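Local coordinates for immunity protein (Neisseria meningitidis, PDB 4Q7O) that protects Neisseria meningitidis from the toxin of its contact-dependent growth-inhibition system, probably by binding and neutralising it, at the interface of chains A and B. Coordinates in Å, arbitrary orientation; residue numbers count along the deposited sequence, not the author numbering. Chains: chain A/B, Immunity protein.

The interface of chains A and B. Residues chain A 4, 33-34; chain B 20, 22, 76, 100.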
# COMPACT_ATOMS: atom_id res chain seq x y z
N MET A 4 -7.81 -7.56 -12.04
CA MET A 4 -6.40 -7.19 -11.98
C MET A 4 -5.51 -8.43 -12.00
O MET A 4 -6.03 -9.56 -12.01
CB MET A 4 -6.13 -6.31 -10.75
CG MET A 4 -6.57 -6.92 -9.42
SD MET A 4 -6.77 -5.71 -8.08
CE MET A 4 -5.09 -5.10 -7.89
N GLN A 33 1.92 -5.47 -10.12
CA GLN A 33 0.68 -5.06 -10.78
C GLN A 33 0.93 -4.08 -11.93
O GLN A 33 0.33 -4.22 -13.00
CB GLN A 33 -0.27 -4.41 -9.77
CG GLN A 33 -1.68 -4.27 -10.30
CD GLN A 33 -2.34 -5.62 -10.53
OE1 GLN A 33 -3.08 -5.80 -11.50
NE2 GLN A 33 -2.08 -6.58 -9.64
N PHE A 34 1.80 -3.10 -11.72
CA PHE A 34 1.91 -1.98 -12.66
C PHE A 34 3.05 -2.09 -13.67
O PHE A 34 3.06 -1.39 -14.68
CB PHE A 34 2.03 -0.65 -11.92
CG PHE A 34 0.88 -0.34 -11.00
CD1 PHE A 34 -0.41 -0.75 -11.29
CD2 PHE A 34 1.11 0.40 -9.85
CE1 PHE A 34 -1.46 -0.46 -10.42
CE2 PHE A 34 0.06 0.70 -8.99
CZ PHE A 34 -1.22 0.27 -9.28
N ASN B 20 -4.89 -7.91 -2.33
CA ASN B 20 -4.19 -7.24 -3.43
C ASN B 20 -4.74 -5.82 -3.64
O ASN B 20 -4.66 -5.26 -4.73
CB ASN B 20 -4.27 -8.07 -4.73
CG ASN B 20 -3.11 -7.81 -5.67
OD1 ASN B 20 -2.06 -7.28 -5.28
ND2 ASN B 20 -3.28 -8.21 -6.93
N PHE B 22 -3.65 -2.91 -2.29
CA PHE B 22 -2.63 -2.08 -1.68
C PHE B 22 -2.92 -0.58 -1.78
O PHE B 22 -2.46 0.19 -0.95
CB PHE B 22 -1.25 -2.41 -2.26
CG PHE B 22 -1.19 -2.32 -3.76
CD1 PHE B 22 -0.89 -1.11 -4.39
CD2 PHE B 22 -1.45 -3.43 -4.55
CE1 PHE B 22 -0.83 -1.02 -5.77
CE2 PHE B 22 -1.41 -3.35 -5.93
CZ PHE B 22 -1.10 -2.14 -6.55
N ASN B 76 -7.70 -1.10 -12.41
CA ASN B 76 -7.94 -2.36 -11.72
C ASN B 76 -9.29 -2.32 -11.03
O ASN B 76 -9.53 -1.44 -10.21
CB ASN B 76 -6.90 -2.60 -10.62
CG ASN B 76 -5.48 -2.72 -11.14
OD1 ASN B 76 -5.25 -3.03 -12.31
ND2 ASN B 76 -4.52 -2.50 -10.25
N LEU B 100 -7.68 2.17 -8.03
CA LEU B 100 -8.37 0.93 -7.72
C LEU B 100 -9.87 1.18 -7.66
O LEU B 100 -10.31 2.17 -7.09
CB LEU B 100 -7.90 0.39 -6.37
CG LEU B 100 -8.62 -0.84 -5.80
CD1 LEU B 100 -8.36 -2.06 -6.64
CD2 LEU B 100 -8.18 -1.10 -4.36
O HOH W 1 -0.16 -7.15 -7.23
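A:Phe34 points its ring across the interface with CG opposite its own carbonyl carbon (chi1 -59°), while B:Phe22, whose CG lies between backbone N and carbonyl carbon (chi1 54°), sends its ring to meet it. The two rings pack edge-to-face, their planes 68° apart: CE2 of A:Phe34 lies in the plane of the B:Phe22 ring at its edge, so B:Phe22 supplies the edge. The CZ atoms of A:Phe34 and B:Phe22 come to 3.6 Å. A:Gln33, the preceding residue, flanks this pair, with its CB 4.0 Å from CZ of B:Phe22. Beyond CG its chain bends, and the carboxamide turns toward B:Asn20 and B:Asn76. Water 1 joins the first of these to it: NE2 of A:Gln33 lies 3.1 Å from the water, which is 2.7 Å from the side-chain oxygen OD1 of B:Asn20. The amide of B:Asn76 stands nearly perpendicular to that of A:Gln33, and ND2 of B:Asn76 packs against the aliphatic CG of A:Gln33 at 3.3 Å. A:Met4 crosses the B:Asn76 side chain at about a right angle, CB of A:Met4 lying 3.7 Å from the amide carbon CG of B:Asn76. Its bent thioether places the methyl CE of A:Met4 3.2 Å from the backbone O of B:Asn20, while SD faces CD1 of B:Leu100 more distantly. The patch thus combines aromatic and thioether packing with a water-bridged amide pair. It is part of an interface in which the two copies do not meet by an exact two-fold, and which may not be the biological one. Here the N-terminal segment and the end of helix 22-34 of chain A lie against the start of the equivalent helix 22-34, two loop asparagines and strand 98-103 of chain B.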